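Local atomic coordinates of beta-glucanase (Clostridium thermocellum, PDB entry 3WVJ), a protein that hydrolyses mixed-linkage beta-1,3-1,4-glucans as an endo-acting lichenase of glycosyl hydrolase family 16, built as a beta-jellyroll. Residues T2-N14 / A206-V218. Residues are numbered along the deposited sequence; the frame is centred on the assembly and turned at random.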
ATOM      1  N   THR A   2     -17.174  14.686  -1.769  1.00 76.94           N
ATOM      2  CA  THR A   2     -17.614  13.815  -2.882  1.00 72.78           C
ATOM      3  C   THR A   2     -16.565  12.726  -3.169  1.00 67.10           C
ATOM      4  O   THR A   2     -15.375  13.041  -3.356  1.00 63.03           O
ATOM      5  CB  THR A   2     -17.917  14.609  -4.174  1.00 74.29           C
ATOM      6  OG1 THR A   2     -18.740  15.738  -3.852  1.00 80.58           O
ATOM      7  CG2 THR A   2     -18.641  13.738  -5.212  1.00 75.46           C
ATOM      8  N   VAL A   3     -16.988  11.458  -3.207  1.00 59.09           N
ATOM      9  CA  VAL A   3     -16.111  10.448  -3.780  1.00 57.09           C
ATOM     10  C   VAL A   3     -15.504  11.027  -5.064  1.00 58.15           C
ATOM     11  O   VAL A   3     -16.212  11.624  -5.869  1.00 60.38           O
ATOM     12  CB  VAL A   3     -16.834   9.116  -4.042  1.00 53.69           C
ATOM     13  CG1 VAL A   3     -15.995   8.181  -4.914  1.00 51.74           C
ATOM     14  CG2 VAL A   3     -17.153   8.483  -2.709  1.00 52.63           C
ATOM     15  N   VAL A   4     -14.197  10.870  -5.244  1.00 56.05           N
ATOM     16  CA  VAL A   4     -13.550  11.287  -6.483  1.00 58.04           C
ATOM     17  C   VAL A   4     -13.912  10.309  -7.635  1.00 61.22           C
ATOM     18  O   VAL A   4     -13.759   9.069  -7.500  1.00 60.69           O
ATOM     19  CB  VAL A   4     -12.032  11.418  -6.263  1.00 55.51           C
ATOM     20  CG1 VAL A   4     -11.303  11.652  -7.577  1.00 56.87           C
ATOM     21  CG2 VAL A   4     -11.771  12.525  -5.254  1.00 52.48           C
ATOM     22  N   ASN A   5     -14.438  10.884  -8.728  1.00 63.74           N
ATOM     23  CA  ASN A   5     -14.912  10.138  -9.900  1.00 65.50           C
ATOM     24  C   ASN A   5     -14.281  10.642 -11.175  1.00 65.95           C
ATOM     25  O   ASN A   5     -14.780  10.368 -12.261  1.00 68.63           O
ATOM     26  CB  ASN A   5     -16.456  10.185 -10.032  1.00 71.42           C
ATOM     27  CG  ASN A   5     -17.051  11.607  -9.910  1.00 76.82           C
ATOM     28  OD1 ASN A   5     -16.609  12.582 -10.549  1.00 77.79           O
ATOM     29  ND2 ASN A   5     -18.100  11.712  -9.102  1.00 81.36           N
ATOM     30  N   THR A   6     -13.201  11.408 -11.030  1.00 63.86           N
ATOM     31  CA  THR A   6     -12.465  12.026 -12.135  1.00 61.85           C
ATOM     32  C   THR A   6     -11.003  11.592 -11.972  1.00 58.62           C
ATOM     33  O   THR A   6     -10.603  11.179 -10.870  1.00 54.09           O
ATOM     34  CB  THR A   6     -12.505  13.543 -12.010  1.00 62.75           C
ATOM     35  OG1 THR A   6     -11.822  13.896 -10.807  1.00 60.86           O
ATOM     36  CG2 THR A   6     -13.968  14.085 -11.986  1.00 62.86           C
ATOM     37  N   PRO A   7     -10.192  11.711 -13.048  1.00 59.28           N
ATOM     38  CA  PRO A   7      -8.803  11.242 -12.928  1.00 58.02           C
ATOM     39  C   PRO A   7      -8.026  11.984 -11.844  1.00 56.09           C
ATOM     40  O   PRO A   7      -8.215  13.173 -11.646  1.00 55.84           O
ATOM     41  CB  PRO A   7      -8.209  11.480 -14.323  1.00 60.67           C
ATOM     42  CG  PRO A   7      -9.394  11.512 -15.240  1.00 62.65           C
ATOM     43  CD  PRO A   7     -10.518  12.112 -14.431  1.00 61.24           C
ATOM     44  N   PHE A   8      -7.195  11.244 -11.119  1.00 53.67           N
ATOM     45  CA  PHE A   8      -6.369  11.762 -10.034  1.00 51.92           C
ATOM     46  C   PHE A   8      -4.950  11.324 -10.316  1.00 52.72           C
ATOM     47  O   PHE A   8      -4.702  10.171 -10.679  1.00 51.01           O
ATOM     48  CB  PHE A   8      -6.855  11.258  -8.683  1.00 48.88           C
ATOM     49  CG  PHE A   8      -5.988  11.638  -7.522  1.00 47.64           C
ATOM     50  CD1 PHE A   8      -6.098  12.874  -6.929  1.00 48.61           C
ATOM     51  CD2 PHE A   8      -5.112  10.717  -6.961  1.00 47.62           C
ATOM     52  CE1 PHE A   8      -5.297  13.224  -5.842  1.00 47.59           C
ATOM     53  CE2 PHE A   8      -4.350  11.042  -5.849  1.00 46.27           C
ATOM     54  CZ  PHE A   8      -4.437  12.300  -5.302  1.00 46.13           C
ATOM     55  N   VAL A   9      -4.034  12.296 -10.246  1.00 53.27           N
ATOM     56  CA  VAL A   9      -2.622  12.033 -10.510  1.00 53.24           C
ATOM     57  C   VAL A   9      -1.803  12.743  -9.468  1.00 51.94           C
ATOM     58  O   VAL A   9      -1.884  13.980  -9.372  1.00 51.28           O
ATOM     59  CB  VAL A   9      -2.149  12.638 -11.850  1.00 57.23           C
ATOM     60  CG1 VAL A   9      -0.723  12.182 -12.122  1.00 58.59           C
ATOM     61  CG2 VAL A   9      -3.065  12.229 -12.992  1.00 58.92           C
ATOM     62  N   ALA A  10      -1.015  11.977  -8.711  1.00 48.96           N
ATOM     63  CA  ALA A  10      -0.041  12.535  -7.827  1.00 48.56           C
ATOM     64  C   ALA A  10       1.328  12.029  -8.240  1.00 50.39           C
ATOM     65  O   ALA A  10       1.689  10.876  -7.925  1.00 49.16           O
ATOM     66  CB  ALA A  10      -0.312  12.164  -6.399  1.00 46.14           C
ATOM     67  N   VAL A  11       2.120  12.858  -8.918  1.00 51.63           N
ATOM     68  CA  VAL A  11       3.502  12.462  -9.175  1.00 53.59           C
ATOM     69  C   VAL A  11       4.333  13.091  -8.083  1.00 54.07           C
ATOM     70  O   VAL A  11       4.368  14.340  -8.006  1.00 56.02           O
ATOM     71  CB  VAL A  11       4.039  13.028 -10.508  1.00 56.13           C
ATOM     72  CG1 VAL A  11       5.521  12.745 -10.613  1.00 57.46           C
ATOM     73  CG2 VAL A  11       3.320  12.413 -11.700  1.00 56.74           C
ATOM     74  N   PHE A  12       5.036  12.289  -7.274  1.00 52.89           N
ATOM     75  CA  PHE A  12       5.678  12.854  -6.064  1.00 53.38           C
ATOM     76  C   PHE A  12       6.904  13.759  -6.291  1.00 57.34           C
ATOM     77  O   PHE A  12       7.418  14.364  -5.343  1.00 57.52           O
ATOM     78  CB  PHE A  12       5.949  11.789  -5.016  1.00 50.32           C
ATOM     79  CG  PHE A  12       4.703  11.085  -4.564  1.00 47.52           C
ATOM     80  CD1 PHE A  12       3.626  11.803  -4.049  1.00 45.97           C
ATOM     81  CD2 PHE A  12       4.586   9.706  -4.719  1.00 46.15           C
ATOM     82  CE1 PHE A  12       2.440  11.139  -3.661  1.00 44.07           C
ATOM     83  CE2 PHE A  12       3.429   9.029  -4.297  1.00 44.32           C
ATOM     84  CZ  PHE A  12       2.358   9.752  -3.776  1.00 43.35           C
ATOM     85  N   SER A  13       7.362  13.826  -7.539  1.00 60.50           N
ATOM     86  CA  SER A  13       8.381  14.822  -7.949  1.00 65.12           C
ATOM     87  C   SER A  13       7.781  16.201  -8.026  1.00 66.37           C
ATOM     88  O   SER A  13       8.493  17.208  -7.977  1.00 72.32           O
ATOM     89  CB  SER A  13       9.024  14.435  -9.291  1.00 66.19           C
ATOM     90  OG  SER A  13       8.150  14.640 -10.368  1.00 65.42           O
ATOM     91  N   ASN A  14       6.471  16.263  -8.195  1.00 65.27           N
ATOM     92  CA  ASN A  14       5.805  17.523  -8.224  1.00 64.82           C
ATOM     93  C   ASN A  14       4.311  17.436  -8.122  1.00 62.24           C
ATOM     94  O   ASN A  14       3.666  17.250  -9.145  1.00 63.34           O
ATOM     95  CB  ASN A  14       6.114  18.292  -9.507  1.00 68.75           C
ATOM     96  CG  ASN A  14       5.497  19.669  -9.462  1.00 69.51           C
ATOM     97  OD1 ASN A  14       5.869  20.463  -8.611  1.00 72.59           O
ATOM     98  ND2 ASN A  14       4.480  19.921 -10.281  1.00 68.78           N
ATOM     99  N   ALA A 206      11.075   2.239   1.313  1.00 42.29           N
ATOM    100  CA  ALA A 206      10.362   1.940   0.097  1.00 42.03           C
ATOM    101  C   ALA A 206      10.197   3.325  -0.547  1.00 42.81           C
ATOM    102  O   ALA A 206       9.993   4.331   0.138  1.00 41.95           O
ATOM    103  CB  ALA A 206       8.971   1.342   0.430  1.00 39.25           C
ATOM    104  N   GLU A 207      10.204   3.346  -1.871  1.00 44.60           N
ATOM    105  CA  GLU A 207      10.160   4.604  -2.630  1.00 46.39           C
ATOM    106  C   GLU A 207       9.062   4.549  -3.673  1.00 45.90           C
ATOM    107  O   GLU A 207       8.771   3.500  -4.263  1.00 45.81           O
ATOM    108  CB  GLU A 207      11.513   4.835  -3.250  1.00 49.49           C
ATOM    109  CG  GLU A 207      12.690   4.536  -2.335  1.00 51.23           C
ATOM    110  CD  GLU A 207      13.989   5.001  -2.971  1.00 55.94           C
ATOM    111  OE1 GLU A 207      13.939   5.438  -4.129  1.00 57.58           O
ATOM    112  OE2 GLU A 207      15.051   4.966  -2.334  1.00 57.97           O
ATOM    113  N   TYR A 208       8.388   5.668  -3.859  1.00 45.82           N
ATOM    114  CA  TYR A 208       7.215   5.723  -4.735  1.00 45.16           C
ATOM    115  C   TYR A 208       7.418   6.900  -5.662  1.00 47.79           C
ATOM    116  O   TYR A 208       7.759   7.948  -5.189  1.00 48.12           O
ATOM    117  CB  TYR A 208       5.950   5.931  -3.879  1.00 42.41           C
ATOM    118  CG  TYR A 208       5.705   4.811  -2.837  1.00 40.04           C
ATOM    119  CD1 TYR A 208       4.745   3.831  -3.075  1.00 38.94           C
ATOM    120  CD2 TYR A 208       6.459   4.711  -1.652  1.00 39.63           C
ATOM    121  CE1 TYR A 208       4.518   2.811  -2.169  1.00 37.31           C
ATOM    122  CE2 TYR A 208       6.275   3.657  -0.758  1.00 38.51           C
ATOM    123  CZ  TYR A 208       5.261   2.723  -1.018  1.00 37.14           C
ATOM    124  OH  TYR A 208       4.965   1.656  -0.200  1.00 36.11           O
ATOM    125  N   GLU A 209       7.153   6.764  -6.954  1.00 50.26           N
ATOM    126  CA  GLU A 209       7.237   7.938  -7.853  1.00 53.99           C
ATOM    127  C   GLU A 209       5.894   8.587  -8.091  1.00 52.63           C
ATOM    128  O   GLU A 209       5.822   9.786  -8.282  1.00 53.45           O
ATOM    129  CB  GLU A 209       7.826   7.578  -9.210  1.00 57.71           C
ATOM    130  CG  GLU A 209       9.155   6.856  -9.167  1.00 61.36           C
ATOM    131  CD  GLU A 209       9.740   6.749 -10.546  1.00 66.12           C
ATOM    132  OE1 GLU A 209       9.055   7.225 -11.493  1.00 70.00           O
ATOM    133  OE2 GLU A 209      10.883   6.259 -10.679  1.00 69.31           O
ATOM    134  N   TYR A 210       4.846   7.773  -8.147  1.00 50.74           N
ATOM    135  CA  TYR A 210       3.504   8.323  -8.390  1.00 50.10           C
ATOM    136  C   TYR A 210       2.390   7.368  -7.935  1.00 47.85           C
ATOM    137  O   TYR A 210       2.640   6.212  -7.583  1.00 46.35           O
ATOM    138  CB  TYR A 210       3.280   8.726  -9.849  1.00 51.75           C
ATOM    139  CG  TYR A 210       3.215   7.636 -10.933  1.00 52.61           C
ATOM    140  CD1 TYR A 210       2.177   6.688 -10.962  1.00 51.31           C
ATOM    141  CD2 TYR A 210       4.157   7.604 -11.957  1.00 54.66           C
ATOM    142  CE1 TYR A 210       2.130   5.702 -11.942  1.00 51.94           C
ATOM    143  CE2 TYR A 210       4.098   6.650 -12.948  1.00 55.48           C
ATOM    144  CZ  TYR A 210       3.079   5.725 -12.937  1.00 54.23           C
ATOM    145  OH  TYR A 210       3.029   4.801 -13.926  1.00 55.96           O
ATOM    146  N   VAL A 211       1.182   7.913  -7.965  1.00 47.21           N
ATOM    147  CA  VAL A 211      -0.071   7.208  -7.764  1.00 45.44           C
ATOM    148  C   VAL A 211      -1.046   7.900  -8.723  1.00 47.35           C
ATOM    149  O   VAL A 211      -1.090   9.168  -8.817  1.00 47.41           O
ATOM    150  CB  VAL A 211      -0.536   7.407  -6.332  1.00 43.44           C
ATOM    151  CG1 VAL A 211      -2.030   7.161  -6.212  1.00 42.55           C
ATOM    152  CG2 VAL A 211       0.239   6.519  -5.395  1.00 41.22           C
ATOM    153  N   LYS A 212      -1.756   7.082  -9.501  1.00 48.27           N
ATOM    154  CA  LYS A 212      -2.741   7.539 -10.483  1.00 50.20           C
ATOM    155  C   LYS A 212      -4.018   6.736 -10.334  1.00 49.77           C
ATOM    156  O   LYS A 212      -4.006   5.507 -10.025  1.00 49.06           O
ATOM    157  CB  LYS A 212      -2.199   7.420 -11.905  1.00 53.43           C
ATOM    158  CG  LYS A 212      -1.026   8.336 -12.182  1.00 55.92           C
ATOM    159  CD  LYS A 212      -0.260   7.954 -13.436  1.00 59.87           C
ATOM    160  CE  LYS A 212       0.734   9.048 -13.787  1.00 63.11           C
ATOM    161  NZ  LYS A 212       1.427   8.749 -15.074  1.00 68.95           N
ATOM    162  N   TYR A 213      -5.130   7.438 -10.462  1.00 49.77           N
ATOM    163  CA  TYR A 213      -6.448   6.798 -10.523  1.00 49.38           C
ATOM    164  C   TYR A 213      -7.215   7.253 -11.781  1.00 52.28           C
ATOM    165  O   TYR A 213      -7.291   8.475 -12.106  1.00 54.13           O
ATOM    166  CB  TYR A 213      -7.234   7.035  -9.220  1.00 46.91           C
ATOM    167  CG  TYR A 213      -8.755   6.837  -9.338  1.00 47.05           C
ATOM    168  CD1 TYR A 213      -9.335   5.591  -9.058  1.00 46.51           C
ATOM    169  CD2 TYR A 213      -9.607   7.898  -9.715  1.00 47.92           C
ATOM    170  CE1 TYR A 213     -10.701   5.400  -9.145  1.00 46.16           C
ATOM    171  CE2 TYR A 213     -10.967   7.705  -9.809  1.00 48.41           C
ATOM    172  CZ  TYR A 213     -11.490   6.459  -9.505  1.00 47.14           C
ATOM    173  OH  TYR A 213     -12.812   6.229  -9.623  1.00 47.58           O
ATOM    174  N   TYR A 214      -7.704   6.262 -12.516  1.00 53.69           N
ATOM    175  CA  TYR A 214      -8.503   6.487 -13.697  1.00 56.86           C
ATOM    176  C   TYR A 214      -9.890   5.860 -13.491  1.00 56.95           C
ATOM    177  O   TYR A 214     -10.010   4.637 -13.327  1.00 53.46           O
ATOM    178  CB  TYR A 214      -7.836   5.897 -14.934  1.00 59.70           C
ATOM    179  CG  TYR A 214      -6.417   6.339 -15.175  1.00 62.34           C
ATOM    180  CD1 TYR A 214      -6.127   7.590 -15.784  1.00 65.62           C
ATOM    181  CD2 TYR A 214      -5.357   5.508 -14.834  1.00 63.21           C
ATOM    182  CE1 TYR A 214      -4.814   7.996 -16.007  1.00 67.45           C
ATOM    183  CE2 TYR A 214      -4.041   5.889 -15.064  1.00 65.31           C
ATOM    184  CZ  TYR A 214      -3.773   7.123 -15.656  1.00 67.96           C
ATOM    185  OH  TYR A 214      -2.456   7.472 -15.864  1.00 70.02           O
ATOM    186  N   PRO A 215     -10.940   6.694 -13.494  1.00 57.65           N
ATOM    187  CA  PRO A 215     -12.268   6.191 -13.214  1.00 58.46           C
ATOM    188  C   PRO A 215     -12.785   5.354 -14.365  1.00 62.92           C
ATOM    189  O   PRO A 215     -13.703   4.571 -14.186  1.00 62.14           O
ATOM    190  CB  PRO A 215     -13.104   7.463 -13.074  1.00 60.24           C
ATOM    191  CG  PRO A 215     -12.171   8.616 -13.228  1.00 59.53           C
ATOM    192  CD  PRO A 215     -10.954   8.111 -13.905  1.00 60.12           C
ATOM    193  N   ASN A 216     -12.169   5.477 -15.532  1.00 68.52           N
ATOM    194  CA  ASN A 216     -12.720   4.917 -16.758  1.00 77.00           C
ATOM    195  C   ASN A 216     -11.887   3.785 -17.347  1.00 81.08           C
ATOM    196  O   ASN A 216     -12.415   2.742 -17.708  1.00 80.20           O
ATOM    197  CB  ASN A 216     -12.740   6.013 -17.791  1.00 88.53           C
ATOM    198  CG  ASN A 216     -11.336   6.535 -18.060  1.00 99.23           C
ATOM    199  OD1 ASN A 216     -10.652   7.057 -17.148  1.00 99.75           O
ATOM    200  ND2 ASN A 216     -10.860   6.322 -19.288  1.00105.17           N
ATOM    201  N   GLY A 217     -10.584   3.993 -17.487  1.00 83.54           N
ATOM    202  CA  GLY A 217      -9.795   3.117 -18.348  1.00 81.28           C
ATOM    203  C   GLY A 217      -8.868   2.172 -17.633  1.00 77.19           C
ATOM    204  O   GLY A 217      -8.724   2.229 -16.425  1.00 73.10           O
ATOM    205  N   VAL A 218      -8.275   1.290 -18.435  1.00 78.99           N
ATOM    206  CA  VAL A 218      -7.202   0.356 -18.078  1.00 78.46           C
ATOM    207  C   VAL A 218      -6.090   0.539 -19.160  1.00 84.01           C
ATOM    208  O   VAL A 218      -6.293   1.330 -20.086  1.00 88.21           O
ATOM    209  CB  VAL A 218      -7.715  -1.136 -17.943  1.00 75.27           C
ATOM    210  CG1 VAL A 218      -8.445  -1.330 -16.646  1.00 70.91           C
ATOM    211  CG2 VAL A 218      -8.639  -1.599 -19.068  1.00 76.19           C
TER
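Phe-12 fills a hollow lined by Tyr-208 and Val-211. Its CE2 lies 4.0 Å from Tyr-208 CB, and its CZ reaches the CG2 branch of Val-211. Phe-12 CG is anti to its carbonyl carbon, chi1 -59°. The ring lies alongside Tyr-208, with Ala-10 O over one face and Tyr-208 O at an edge. Phe-12 N donates a hydrogen bond to Glu-209 O at 2.8 Å, just where Glu-209 and Tyr-210 form a classic beta bulge opposite Arg-80. Strand 8-11 runs antiparallel to strand 204-214, with four further backbone hydrogen bonds in two reciprocal pairs: Phe-8 with Tyr-213 and Ala-10 with Val-211. These four side chains share one face of the sheet. On the other, with Val-11 and Tyr-210, Val-9 CG1 packs 3.8 Å from Lys-212 CE. The extended lysine chain lies alongside the valine and lays CE over the Tyr-210 ring. At the far end, Pro-215 pushes CG to 3.3 Å from Asn-5 O, and its ring crosses that of Pro-7 at about a right angle. Tyr-213 turns its edge to Thr-6 O, and its hydroxyl is hydrogen-bonded to Tyr-74 O. Strand 8-11, the first of the jellyroll, pairs with the last, 204-214. Strand 75-82 also pairs with 204-214, and Met-183 of strand 179-187 packs against Phe-12, Tyr-208 and Val-211.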